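Local coordinates for Lmo0547 protein (Listeria monocytogenes, PDB 4R9N), which probably regulates transcription as a sugar-responsive, DNA-binding protein of the SorC family, the crystallised fragment being its putative sugar-binding domain, at residues K39-A42 and Y43-K47; N97-C100 and Y101-K105; I205-L209 and E210-N214; V232-N236 and A237-D241; I243-D247 and R248-Y252. All coordinates share one frame; numbering follows the deposited sequence. Where two conformers were deposited one is given.

Overall arrangement
The five contacts are local ones, spread along a single chain built round a seven-stranded parallel sheet with helices on its faces. Contacts 1 and 2 lie within helices 30-49 and 96-107, their centres about 16 Å apart without touching. Contact 3 caps the start of helix 209-213, contact 4 ends helix 228-236, and contact 5 turns strand 242-246 into the last helix. Contacts 3 and 4 meet where L212 CD2 and K213 pack on the loop at 237-239, with centres about 13 Å apart. Contact 4 runs on into contact 5 through L235 and I243, and contact 5 reaches contact 1 through V244 against A41 and L45.

Contact 1. Residues K39-A42 and Y43-K47; sequences KEAA and YTLSK
K39 opens this turn of helix by receiving Y43 N on its carbonyl oxygen (K39 O to Y43 N, 3.1 Å), while its own chain leads off to a salt bridge with E69. E40 does more. Its carbonyl oxygen takes T44 N at 2.9 Å in a nearly straight bond (170°), and T44 OG1 adds a weak second bond to E40 O at 3.3 Å, made possible because OG1 stands beside its own backbone N (chi1 -63°). The carboxylate of E40 folds back alongside the Y43 ring, both side chains pointing the same way with their planes 60° apart; OE1 comes no nearer to Y43 CD2 than 4.1 Å, a loose contact. A41 O accepts from L45 N at 2.8 Å, and A41 CB meets L45 CD1 on the buried side. A42 accepts from S46 N, and S46 OG in turn donates to Y43 O at 2.7 Å, tying this hydroxyl to the backbone of its own helix. On the inner side of helix 30-49, A41 and L45 pack on F66 of helix 61-69, and L45 also reaches V219 and L221 of strand 217-221; E40 and T44 border strand 19-23.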
loop_
_atom_site.group_PDB
_atom_site.type_symbol
_atom_site.label_atom_id
_atom_site.label_comp_id
_atom_site.label_asym_id
_atom_site.label_seq_id
_atom_site.Cartn_x
_atom_site.Cartn_y
_atom_site.Cartn_z
ATOM N N LYS A 39 3.355 7.534 12.803
ATOM C CA LYS A 39 3.640 7.201 14.173
ATOM C C LYS A 39 2.470 6.496 14.837
ATOM O O LYS A 39 2.613 5.439 15.521
ATOM C CB LYS A 39 3.917 8.489 14.928
ATOM C CG LYS A 39 4.393 8.270 16.324
ATOM C CD LYS A 39 4.882 9.576 16.937
ATOM C CE LYS A 39 5.890 9.291 18.036
ATOM N NZ LYS A 39 7.208 9.042 17.377
ATOM N N GLU A 40 1.283 7.035 14.599
ATOM C CA GLU A 40 0.081 6.419 15.199
ATOM C C GLU A 40 -0.325 5.128 14.525
ATOM O O GLU A 40 -0.815 4.195 15.238
ATOM C CB GLU A 40 -1.053 7.416 15.247
ATOM C CG GLU A 40 -0.673 8.549 16.213
ATOM C CD GLU A 40 -0.424 8.069 17.661
ATOM O OE1 GLU A 40 -1.127 7.161 18.120
ATOM O OE2 GLU A 40 0.518 8.575 18.323
ATOM N N ALA A 41 -0.055 5.022 13.218
ATOM C CA ALA A 41 -0.266 3.786 12.523
ATOM C C ALA A 41 0.638 2.715 13.044
ATOM O O ALA A 41 0.176 1.573 13.231
ATOM C CB ALA A 41 -0.106 3.932 11.028
ATOM N N ALA A 42 1.904 3.052 13.278
ATOM C CA ALA A 42 2.808 2.063 13.800
ATOM C C ALA A 42 2.316 1.542 15.160
ATOM O O ALA A 42 2.356 0.330 15.434
ATOM C CB ALA A 42 4.185 2.610 13.899
ATOM N N TYR A 43 1.880 2.449 16.000
ATOM C CA TYR A 43 1.450 2.100 17.353
ATOM C C TYR A 43 0.244 1.201 17.301
ATOM O O TYR A 43 0.257 0.107 17.890
ATOM C CB TYR A 43 1.168 3.329 18.169
ATOM C CG TYR A 43 0.508 3.035 19.499
ATOM C CD1 TYR A 43 1.155 2.294 20.494
ATOM C CD2 TYR A 43 -0.756 3.451 19.722
ATOM C CE1 TYR A 43 0.547 1.997 21.700
ATOM C CE2 TYR A 43 -1.377 3.175 20.908
ATOM C CZ TYR A 43 -0.733 2.445 21.905
ATOM O OH TYR A 43 -1.425 2.190 23.096
ATOM N N THR A 44 -0.784 1.601 16.573
ATOM C CA THR A 44 -1.988 0.841 16.534
ATOM C C THR A 44 -1.885 -0.449 15.760
ATOM O O THR A 44 -2.380 -1.513 16.223
ATOM C CB THR A 44 -3.133 1.651 15.976
ATOM O OG1 THR A 44 -3.358 2.747 16.857
ATOM C CG2 THR A 44 -4.396 0.794 15.915
ATOM N N LEU A 45 -1.204 -0.410 14.609
ATOM C CA LEU A 45 -1.082 -1.604 13.809
ATOM C C LEU A 45 -0.133 -2.657 14.375
ATOM O O LEU A 45 -0.356 -3.841 14.106
ATOM C CB LEU A 45 -0.735 -1.290 12.365
ATOM C CG LEU A 45 -1.751 -0.410 11.587
ATOM C CD1 LEU A 45 -1.185 -0.128 10.198
ATOM C CD2 LEU A 45 -3.151 -1.005 11.427
ATOM N N SER A 46 0.826 -2.258 15.217
ATOM C CA SER A 46 1.722 -3.236 15.871
ATOM C C SER A 46 0.875 -4.229 16.650
ATOM O O SER A 46 1.160 -5.432 16.680
ATOM C CB SER A 46 2.744 -2.556 16.807
ATOM O OG SER A 46 2.048 -1.864 17.806
ATOM N N LYS A 47 -0.232 -3.762 17.198
ATOM C CA LYS A 47 -1.132 -4.643 17.968
ATOM C C LYS A 47 -1.872 -5.727 17.141
ATOM O O LYS A 47 -2.046 -6.839 17.577
ATOM C CB LYS A 47 -2.177 -3.811 18.712
ATOM C CG LYS A 47 -1.728 -3.338 20.083
ATOM C CD LYS A 47 -1.105 -1.990 20.079
ATOM C CE LYS A 47 -1.438 -1.209 21.376
ATOM N NZ LYS A 47 -0.564 -1.672 22.485
#

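Contact 2. Residues N97-C100 and Y101-K105; sequences NQIC and YDLKK
Helix 96-107, which packs against the parallel sheet, carries an i to i+4 side-chain bridge between Q98 and D102 on the flank beside helix 61-69. Q98 NE2 donates to D102 OD1 at 3.0 Å, but the bond is bent (140° at the hydrogen) and reaches the oxygen on its syn side, 34° out of the carboxylate plane. The amide and carboxylate planes are inclined by 53°. The Q98 chain gets there by starting out opposite its backbone N and then bending at its second torsion, which carries the amide along the helix toward D102. The other carboxylate oxygen, D102 OD2, makes a salt bridge with R64 of helix 61-69; each oxygen thus has its own partner, which probably limits rotation of the group.

Beneath this polar pair the backbone is regular: D102 N donates to Q98 O at 2.9 Å and L103 N to I99 O at 2.9 Å. On the buried side I99 CG2 lies 4.2 Å from L103 CD1, and with C100 these side chains pack on I57 of strand 54-57, C100 and L103 also on I80 of strand 79-82. N97, whose amide bonds to L114 N and G86 O, ties the start of the helix to the loops beside it. The polar flank and the apolar face on I57 and I80 make this an amphipathic helix covering the parallel sheet, consistent with a Rossmann-like domain.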
loop_
_atom_site.group_PDB
_atom_site.type_symbol
_atom_site.label_atom_id
_atom_site.label_comp_id
_atom_site.label_asym_id
_atom_site.label_seq_id
_atom_site.Cartn_x
_atom_site.Cartn_y
_atom_site.Cartn_z
ATOM N N ASN A 97 11.640 -4.382 -0.495
ATOM C CA ASN A 97 12.634 -5.285 0.108
ATOM C C ASN A 97 13.361 -4.729 1.308
ATOM O O ASN A 97 13.544 -5.439 2.299
ATOM C CB ASN A 97 13.702 -5.730 -0.908
ATOM C CG ASN A 97 13.168 -6.754 -1.897
ATOM O OD1 ASN A 97 12.548 -7.738 -1.509
ATOM N ND2 ASN A 97 13.504 -6.580 -3.171
ATOM N N GLN A 98 13.805 -3.482 1.211
ATOM C CA GLN A 98 14.497 -2.810 2.273
ATOM C C GLN A 98 13.540 -2.504 3.442
ATOM O O GLN A 98 13.937 -2.646 4.607
ATOM C CB GLN A 98 15.078 -1.492 1.816
ATOM C CG GLN A 98 15.870 -0.770 2.906
ATOM C CD GLN A 98 17.196 -1.446 3.240
ATOM O OE1 GLN A 98 17.945 -1.862 2.342
ATOM N NE2 GLN A 98 17.495 -1.569 4.533
ATOM N N ILE A 99 12.294 -2.093 3.132
ATOM C CA ILE A 99 11.301 -1.896 4.178
ATOM C C ILE A 99 11.043 -3.201 4.996
ATOM O O ILE A 99 10.990 -3.221 6.237
ATOM C CB ILE A 99 9.985 -1.306 3.616
ATOM C CG1 ILE A 99 10.212 0.133 3.106
ATOM C CG2 ILE A 99 8.906 -1.300 4.675
ATOM C CD1 ILE A 99 9.128 0.589 2.153
ATOM N N CYS A 100 10.856 -4.290 4.252
ATOM C CA CYS A 100 10.611 -5.592 4.852
ATOM C C CYS A 100 11.775 -6.010 5.732
ATOM O O CYS A 100 11.562 -6.567 6.828
ATOM C CB CYS A 100 10.313 -6.694 3.817
ATOM S SG CYS A 100 8.706 -6.507 3.062
ATOM N N TYR A 101 12.988 -5.806 5.257
ATOM C CA TYR A 101 14.168 -6.145 6.030
ATOM C C TYR A 101 14.214 -5.310 7.330
ATOM O O TYR A 101 14.474 -5.842 8.408
ATOM C CB TYR A 101 15.424 -5.943 5.215
ATOM C CG TYR A 101 16.645 -6.461 5.958
ATOM C CD1 TYR A 101 17.489 -5.592 6.614
ATOM C CD2 TYR A 101 16.922 -7.808 6.004
ATOM C CE1 TYR A 101 18.580 -6.052 7.328
ATOM C CE2 TYR A 101 18.040 -8.280 6.691
ATOM C CZ TYR A 101 18.841 -7.379 7.362
ATOM O OH TYR A 101 19.972 -7.778 8.044
ATOM N N ASP A 102 13.989 -4.001 7.226
ATOM C CA ASP A 102 14.012 -3.159 8.390
ATOM C C ASP A 102 12.951 -3.582 9.430
ATOM O O ASP A 102 13.232 -3.521 10.670
ATOM C CB ASP A 102 13.849 -1.691 8.035
ATOM C CG ASP A 102 15.009 -1.132 7.228
ATOM O OD1 ASP A 102 16.134 -1.697 7.247
ATOM O OD2 ASP A 102 14.795 -0.085 6.565
ATOM N N LEU A 103 11.730 -3.922 8.984
ATOM C CA LEU A 103 10.718 -4.464 9.896
ATOM C C LEU A 103 11.168 -5.815 10.496
ATOM O O LEU A 103 10.975 -6.060 11.701
ATOM C CB LEU A 103 9.356 -4.641 9.200
ATOM C CG LEU A 103 8.649 -3.322 8.838
ATOM C CD1 LEU A 103 7.487 -3.610 7.895
ATOM C CD2 LEU A 103 8.209 -2.597 10.103
ATOM N N LYS A 104 11.860 -6.625 9.712
ATOM C CA LYS A 104 12.313 -7.939 10.192
ATOM C C LYS A 104 13.324 -7.758 11.316
ATOM O O LYS A 104 13.348 -8.533 12.300
ATOM C CB LYS A 104 12.955 -8.708 9.050
ATOM C CG LYS A 104 13.640 -10.018 9.426
ATOM C CD LYS A 104 15.117 -10.046 9.057
ATOM C CE LYS A 104 15.716 -11.456 9.022
ATOM N NZ LYS A 104 15.266 -12.250 7.838
ATOM N N LYS A 105 14.216 -6.781 11.140
ATOM C CA LYS A 105 15.227 -6.479 12.184
ATOM C C LYS A 105 14.560 -6.003 13.498
ATOM O O LYS A 105 15.003 -6.392 14.622
ATOM C CB LYS A 105 16.161 -5.381 11.716
ATOM C CG LYS A 105 17.193 -5.778 10.705
ATOM C CD LYS A 105 17.760 -4.510 10.081
ATOM C CE LYS A 105 19.016 -4.001 10.768
ATOM N NZ LYS A 105 20.222 -4.341 9.970
#

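Contact 3. Residues I205-L209 and E210-N214; sequences IGLSL and EELKN
S208 and E211 form a capping box at the start of helix 209-213, the tightly bonded part of the contact. S208 OG accepts from E211 N at 3.1 Å, and in return S208 N donates to E211 OE1 at 3.0 Å in a nearly straight bond (170°) that meets the oxygen from above the carboxylate plane, 48° out of it. The serine hydroxyl is turned between its backbone N and carbonyl carbon (chi1 73°), which aims OG at the first turn, while the extended E211 chain runs back past the cap. S208 N and E211 N are met within the box, and L209 N by E195 OE2 from outside. S208 O takes L212 N at 2.9 Å in the regular helical way.

Below the box, the L207 side chain crosses that of L212 at about a right angle (L207 CD2 to L212 CD1, 3.9 Å, in the conformer described), and L207 CG rests on E211 CB at 3.8 Å. L209 and L212 touch more loosely. At the G206 end a water donates to E211 OE1 at 2.8 Å and weakly to G206 O, which also accepts from R187 NH2. Separately, E210 and K213 are exposed to solvent.

Around this turn, L209 and L212 face I184 of strand 180-184, L209 also packing on R187 and F189 of strand 187-190, while the L207 backbone bonds to L83 just beyond strand 79-82.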
loop_
_atom_site.group_PDB
_atom_site.type_symbol
_atom_site.label_atom_id
_atom_site.label_comp_id
_atom_site.label_asym_id
_atom_site.label_seq_id
_atom_site.Cartn_x
_atom_site.Cartn_y
_atom_site.Cartn_z
ATOM N N ILE A 205 6.047 -6.702 -11.576
ATOM C CA ILE A 205 6.269 -7.916 -10.811
ATOM C C ILE A 205 5.834 -7.621 -9.387
ATOM O O ILE A 205 6.533 -6.982 -8.639
ATOM C CB ILE A 205 7.743 -8.372 -10.879
ATOM C CG1 ILE A 205 8.125 -8.618 -12.376
ATOM C CG2 ILE A 205 7.917 -9.652 -10.050
ATOM C CD1 ILE A 205 9.501 -9.118 -12.624
ATOM N N GLY A 206 4.663 -8.129 -9.015
ATOM C CA GLY A 206 4.135 -7.983 -7.685
ATOM C C GLY A 206 2.667 -8.404 -7.726
ATOM O O GLY A 206 2.115 -8.729 -8.787
ATOM N N LEU A 207 2.041 -8.339 -6.563
ATOM C CA LEU A 207 0.657 -8.722 -6.380
ATOM C C LEU A 207 -0.279 -7.836 -7.151
ATOM O O LEU A 207 -0.130 -6.602 -7.114
ATOM C CB LEU A 207 0.363 -8.554 -4.883
ATOM C CG LEU A 207 -0.756 -9.257 -4.185
ATOM C CD1 LEU A 207 -0.232 -10.577 -3.669
ATOM C CD2 LEU A 207 -1.218 -8.443 -2.985
ATOM N N SER A 208 -1.262 -8.421 -7.838
ATOM C CA SER A 208 -2.291 -7.717 -8.584
ATOM C C SER A 208 -3.433 -7.250 -7.689
ATOM O O SER A 208 -3.564 -7.675 -6.517
ATOM C CB SER A 208 -2.849 -8.644 -9.668
ATOM O OG SER A 208 -3.658 -9.619 -8.999
ATOM N N LEU A 209 -4.281 -6.347 -8.186
ATOM C CA LEU A 209 -5.421 -5.880 -7.371
ATOM C C LEU A 209 -6.396 -6.992 -7.035
ATOM O O LEU A 209 -6.936 -7.044 -5.905
ATOM C CB LEU A 209 -6.186 -4.720 -8.022
ATOM C CG LEU A 209 -5.289 -3.509 -8.215
ATOM C CD1 LEU A 209 -6.042 -2.379 -8.868
ATOM C CD2 LEU A 209 -4.657 -3.026 -6.929
ATOM N N GLU A 210 -6.625 -7.908 -7.955
ATOM C CA GLU A 210 -7.516 -9.013 -7.626
ATOM C C GLU A 210 -6.945 -9.953 -6.582
ATOM O O GLU A 210 -7.670 -10.448 -5.721
ATOM C CB GLU A 210 -7.959 -9.764 -8.863
ATOM C CG GLU A 210 -8.943 -8.946 -9.681
ATOM C CD GLU A 210 -10.428 -9.093 -9.277
ATOM O OE1 GLU A 210 -10.844 -8.888 -8.101
ATOM O OE2 GLU A 210 -11.214 -9.379 -10.194
ATOM N N GLU A 211 -5.632 -10.139 -6.608
ATOM C CA GLU A 211 -4.948 -10.867 -5.556
ATOM C C GLU A 211 -5.047 -10.155 -4.228
ATOM O O GLU A 211 -5.232 -10.781 -3.223
ATOM C CB GLU A 211 -3.530 -11.108 -5.914
ATOM C CG GLU A 211 -3.415 -12.190 -6.985
ATOM C CD GLU A 211 -2.132 -12.192 -7.778
ATOM O OE1 GLU A 211 -1.208 -11.377 -7.527
ATOM O OE2 GLU A 211 -2.100 -13.023 -8.731
ATOM N N LEU A 212 -4.907 -8.825 -4.233
ATOM C CA LEU A 212 -5.008 -8.058 -3.032
ATOM C C LEU A 212 -6.409 -8.182 -2.417
ATOM O O LEU A 212 -6.558 -8.271 -1.189
ATOM C CB LEU A 212 -4.688 -6.583 -3.321
ATOM C CG LEU A 212 -4.706 -5.589 -2.152
ATOM C CD1 LEU A 212 -3.497 -5.806 -1.258
ATOM C CD2 LEU A 212 -4.792 -4.151 -2.652
ATOM N N LYS A 213 -7.429 -8.190 -3.265
ATOM C CA LYS A 213 -8.773 -8.293 -2.797
ATOM C C LYS A 213 -9.032 -9.642 -2.076
ATOM O O LYS A 213 -9.890 -9.716 -1.227
ATOM C CB LYS A 213 -9.733 -8.091 -3.968
ATOM C CG LYS A 213 -11.100 -7.635 -3.526
ATOM C CD LYS A 213 -12.002 -7.291 -4.700
ATOM C CE LYS A 213 -13.375 -6.833 -4.189
ATOM N NZ LYS A 213 -14.063 -7.876 -3.373
ATOM N N ASN A 214 -8.253 -10.661 -2.350
ATOM C CA ASN A 214 -8.390 -11.931 -1.692
ATOM C C ASN A 214 -7.647 -12.038 -0.345
ATOM O O ASN A 214 -7.817 -13.003 0.383
ATOM C CB ASN A 214 -7.971 -13.044 -2.625
ATOM C CG ASN A 214 -9.019 -13.351 -3.669
ATOM O OD1 ASN A 214 -10.239 -13.201 -3.445
ATOM N ND2 ASN A 214 -8.556 -13.822 -4.806
HETATM O O HOH W 1 1.449 -11.788 -8.305
#

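Contact 4. Residues V232-N236 and A237-D241; sequences VAALN and AGLID
I240 points back at the end of helix 228-236 and sets its two branches against A234 and L235. Its CD1 meets A234 CB at 3.7 Å and also borders L235 CD2, whereas I240 CG2 rests 3.9 Å from L235 CD2, the leucine and isoleucine side chains slanting across one another. The torsion at I240 places both branches: with chi1 -68°, CG1 lies beside the backbone N and CG2 beside the carbonyl carbon, so that the longer branch reaches the alanine while the short methyl stays with the leucine. L239 lies alongside the same alanine from another direction, L239 CD1 to A234 CB at 4.2 Å, and A234 is thereby approached by both L239 and I240.

These side chains are brought together by a Schellman motif that stops the helix. G238, with positive phi (72°), lets the chain turn back; G238 N donates to L235 O at 3.1 Å from well above the carbonyl plane, and L239 N reaches A234 O at 3.2 Å nearly along the C=O axis. A237 N, still in the helical pattern, bonds A233 O. A234 with L239 is the hydrophobic pair of the motif; L235 with I240 is an additional contact spanning the glycine.

A water lies close to both L235 O and I240 O, next to the turn. Helix and loop together lie against neighbouring elements: L235 packs on F15 of helix 3-15 and on L17, A233 on V181 and F189, A234 on I184 and F189. D241, at the far end of the loop, takes V218 N with its OD2, anchoring the approach to strand 242-246.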
loop_
_atom_site.group_PDB
_atom_site.type_symbol
_atom_site.label_atom_id
_atom_site.label_comp_id
_atom_site.label_asym_id
_atom_site.label_seq_id
_atom_site.Cartn_x
_atom_site.Cartn_y
_atom_site.Cartn_z
ATOM N N VAL A 232 -11.098 6.978 -2.555
ATOM C CA VAL A 232 -12.523 6.694 -2.650
ATOM C C VAL A 232 -12.828 5.593 -3.624
ATOM O O VAL A 232 -13.607 4.675 -3.322
ATOM C CB VAL A 232 -13.360 7.950 -2.935
ATOM C CG1 VAL A 232 -14.785 7.571 -3.350
ATOM C CG2 VAL A 232 -13.394 8.820 -1.685
ATOM N N ALA A 233 -12.163 5.592 -4.771
ATOM C CA ALA A 233 -12.359 4.510 -5.695
ATOM C C ALA A 233 -11.907 3.168 -5.126
ATOM O O ALA A 233 -12.563 2.125 -5.331
ATOM C CB ALA A 233 -11.636 4.822 -7.020
ATOM N N ALA A 234 -10.762 3.156 -4.450
ATOM C CA ALA A 234 -10.297 1.927 -3.882
ATOM C C ALA A 234 -11.246 1.359 -2.821
ATOM O O ALA A 234 -11.462 0.133 -2.734
ATOM C CB ALA A 234 -8.900 2.136 -3.298
ATOM N N LEU A 235 -11.733 2.243 -1.997
ATOM C CA LEU A 235 -12.646 1.895 -0.897
ATOM C C LEU A 235 -13.965 1.373 -1.435
ATOM O O LEU A 235 -14.418 0.324 -0.991
ATOM C CB LEU A 235 -12.944 3.083 0.006
ATOM C CG LEU A 235 -11.821 3.518 0.917
ATOM C CD1 LEU A 235 -12.062 4.889 1.514
ATOM C CD2 LEU A 235 -11.550 2.459 1.986
ATOM N N ASN A 236 -14.502 2.045 -2.453
ATOM C CA ASN A 236 -15.756 1.581 -3.122
ATOM C C ASN A 236 -15.661 0.204 -3.783
ATOM O O ASN A 236 -16.647 -0.564 -3.773
ATOM C CB ASN A 236 -16.242 2.622 -4.158
ATOM C CG ASN A 236 -16.736 3.909 -3.497
ATOM O OD1 ASN A 236 -17.077 3.923 -2.314
ATOM N ND2 ASN A 236 -16.772 4.989 -4.256
ATOM N N ALA A 237 -14.477 -0.122 -4.308
ATOM C CA ALA A 237 -14.216 -1.403 -4.919
ATOM C C ALA A 237 -13.935 -2.517 -3.928
ATOM O O ALA A 237 -13.702 -3.651 -4.331
ATOM C CB ALA A 237 -13.025 -1.277 -5.863
ATOM N N GLY A 238 -13.890 -2.213 -2.634
ATOM C CA GLY A 238 -13.652 -3.240 -1.649
ATOM C C GLY A 238 -12.233 -3.750 -1.630
ATOM O O GLY A 238 -11.984 -4.896 -1.278
ATOM N N LEU A 239 -11.285 -2.938 -2.047
ATOM C CA LEU A 239 -9.891 -3.406 -2.044
ATOM C C LEU A 239 -9.270 -3.342 -0.632
ATOM O O LEU A 239 -8.209 -3.916 -0.416
ATOM C CB LEU A 239 -9.049 -2.538 -2.920
ATOM C CG LEU A 239 -9.453 -2.582 -4.386
ATOM C CD1 LEU A 239 -8.644 -1.605 -5.232
ATOM C CD2 LEU A 239 -9.273 -4.032 -4.886
ATOM N N ILE A 240 -9.910 -2.589 0.265
ATOM C CA ILE A 240 -9.334 -2.180 1.543
ATOM C C ILE A 240 -10.303 -2.543 2.637
ATOM O O ILE A 240 -11.491 -2.252 2.579
ATOM C CB ILE A 240 -9.109 -0.662 1.597
ATOM C CG1 ILE A 240 -8.016 -0.270 0.637
ATOM C CG2 ILE A 240 -8.838 -0.160 3.030
ATOM C CD1 ILE A 240 -8.114 1.181 0.199
ATOM N N ASP A 241 -9.753 -3.072 3.704
ATOM C CA ASP A 241 -10.515 -3.490 4.901
ATOM C C ASP A 241 -10.365 -2.553 6.089
ATOM O O ASP A 241 -11.309 -2.385 6.878
ATOM C CB ASP A 241 -10.124 -4.912 5.283
ATOM C CG ASP A 241 -10.361 -5.899 4.142
ATOM O OD1 ASP A 241 -11.562 -6.007 3.710
ATOM O OD2 ASP A 241 -9.374 -6.551 3.643
HETATM O O HOH W 2 -12.756 -1.185 0.520
#

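Contact 5. Residues I243-D247 and R248-Y252; sequences IVITD and RMAEY
Hydrogen bonds at T246 start the helix that follows strand 242-246. T246 OG1, the N-cap acceptor, takes M249 N at 3.1 Å (160° at the hydrogen); a first torsion of 60° swings OG1 over the start of the helix. T246 O receives A250 N at 2.9 Å, and D247 O receives E251 N at the same length. D247 OD1 also approaches R248 N at 2.8 Å, a weak, sharply bent bond; its firmer partner is T25 OG1.

Apolar packing is carried by I245. Its CD1 lies 3.7 Å from CG of the selenomethionine M249 and 3.8 Å from A250 CB, so that this one methyl touches two residues of the first helical turn.

Charged groups take other routes. R248 leads away to M28 O, while among the acidic groups D247 OD2 and E251 OE2 are 5.1 Å apart, not in contact.

Strand 243-246 and helix 248-252 meet with an angle of 100° between their directions. The threonine N-cap joins strand 242-246 of the parallel sheet directly to helix 247-253, a strand-to-helix connection as in alpha/beta folds.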
loop_
_atom_site.group_PDB
_atom_site.type_symbol
_atom_site.label_atom_id
_atom_site.label_comp_id
_atom_site.label_asym_id
_atom_site.label_seq_id
_atom_site.Cartn_x
_atom_site.Cartn_y
_atom_site.Cartn_z
ATOM N N ILE A 243 -8.601 1.262 7.160
ATOM C CA ILE A 243 -7.897 2.493 6.793
ATOM C C ILE A 243 -7.390 3.214 7.983
ATOM O O ILE A 243 -8.048 3.219 9.079
ATOM C CB ILE A 243 -8.758 3.485 5.989
ATOM C CG1 ILE A 243 -10.055 3.865 6.684
ATOM C CG2 ILE A 243 -9.039 2.950 4.602
ATOM C CD1 ILE A 243 -10.688 5.049 5.978
ATOM N N VAL A 244 -6.216 3.811 7.831
ATOM C CA VAL A 244 -5.622 4.676 8.821
ATOM C C VAL A 244 -5.448 6.000 8.101
ATOM O O VAL A 244 -4.687 6.092 7.111
ATOM C CB VAL A 244 -4.252 4.177 9.345
ATOM C CG1 VAL A 244 -3.809 5.041 10.486
ATOM C CG2 VAL A 244 -4.382 2.733 9.840
ATOM N N ILE A 245 -6.213 6.994 8.550
ATOM C CA ILE A 245 -6.212 8.325 7.967
ATOM C C ILE A 245 -6.417 9.404 9.003
ATOM O O ILE A 245 -6.788 9.119 10.147
ATOM C CB ILE A 245 -7.257 8.520 6.851
ATOM C CG1 ILE A 245 -8.662 8.341 7.391
ATOM C CG2 ILE A 245 -6.964 7.599 5.647
ATOM C CD1 ILE A 245 -9.715 8.733 6.341
ATOM N N THR A 246 -6.189 10.634 8.581
ATOM C CA THR A 246 -6.315 11.782 9.432
ATOM C C THR A 246 -7.781 12.176 9.510
ATOM O O THR A 246 -8.595 11.814 8.667
ATOM C CB THR A 246 -5.543 13.016 8.920
ATOM O OG1 THR A 246 -6.000 13.401 7.642
ATOM C CG2 THR A 246 -4.045 12.797 8.908
ATOM N N ASP A 247 -8.118 12.944 10.504
ATOM C CA ASP A 247 -9.511 13.447 10.583
ATOM C C ASP A 247 -9.849 14.430 9.484
ATOM O O ASP A 247 -11.002 14.490 9.023
ATOM C CB ASP A 247 -9.829 14.030 11.986
ATOM C CG ASP A 247 -8.861 15.065 12.428
ATOM O OD1 ASP A 247 -7.915 15.426 11.657
ATOM O OD2 ASP A 247 -9.063 15.537 13.600
ATOM N N ARG A 248 -8.850 15.196 9.050
ATOM C CA ARG A 248 -9.004 16.093 7.889
ATOM C C ARG A 248 -9.372 15.315 6.601
ATOM O O ARG A 248 -10.276 15.714 5.855
ATOM C CB ARG A 248 -7.714 16.888 7.700
ATOM C CG ARG A 248 -7.845 18.250 7.031
ATOM C CD ARG A 248 -6.874 19.251 7.656
ATOM N NE ARG A 248 -5.526 18.696 7.816
ATOM C CZ ARG A 248 -4.574 19.194 8.609
ATOM N NH1 ARG A 248 -3.395 18.602 8.662
ATOM N NH2 ARG A 248 -4.776 20.278 9.321
HETATM N N MSE A 249 -8.679 14.195 6.352
HETATM C CA MSE A 249 -8.973 13.357 5.206
HETATM C C MSE A 249 -10.319 12.715 5.400
HETATM O O MSE A 249 -11.065 12.587 4.451
HETATM C CB MSE A 249 -7.958 12.228 5.062
HETATM C CG MSE A 249 -8.293 11.246 3.956
HETATM SE SE MSE A 249 -8.027 12.030 2.149
HETATM C CE MSE A 249 -6.480 13.081 2.728
ATOM N N ALA A 250 -10.617 12.255 6.611
ATOM C CA ALA A 250 -11.923 11.645 6.863
ATOM C C ALA A 250 -13.095 12.610 6.537
ATOM O O ALA A 250 -14.091 12.199 5.920
ATOM C CB ALA A 250 -12.001 11.145 8.265
ATOM N N GLU A 251 -12.968 13.870 6.917
ATOM C CA GLU A 251 -14.045 14.846 6.693
ATOM C C GLU A 251 -14.283 15.026 5.215
ATOM O O GLU A 251 -15.426 15.111 4.750
ATOM C CB GLU A 251 -13.716 16.185 7.364
ATOM C CG GLU A 251 -13.845 16.125 8.888
ATOM C CD GLU A 251 -13.056 17.200 9.640
ATOM O OE1 GLU A 251 -12.454 18.094 9.000
ATOM O OE2 GLU A 251 -13.030 17.157 10.896
ATOM N N TYR A 252 -13.184 15.046 4.484
ATOM C CA TYR A 252 -13.180 15.306 3.090
ATOM C C TYR A 252 -13.750 14.135 2.306
ATOM O O TYR A 252 -14.342 14.340 1.259
ATOM C CB TYR A 252 -11.731 15.596 2.660
ATOM C CG TYR A 252 -11.590 16.196 1.297
ATOM C CD1 TYR A 252 -12.479 17.183 0.838
ATOM C CD2 TYR A 252 -10.553 15.808 0.455
ATOM C CE1 TYR A 252 -12.347 17.740 -0.429
ATOM C CE2 TYR A 252 -10.413 16.354 -0.818
ATOM C CZ TYR A 252 -11.300 17.327 -1.252
ATOM O OH TYR A 252 -11.139 17.862 -2.506
#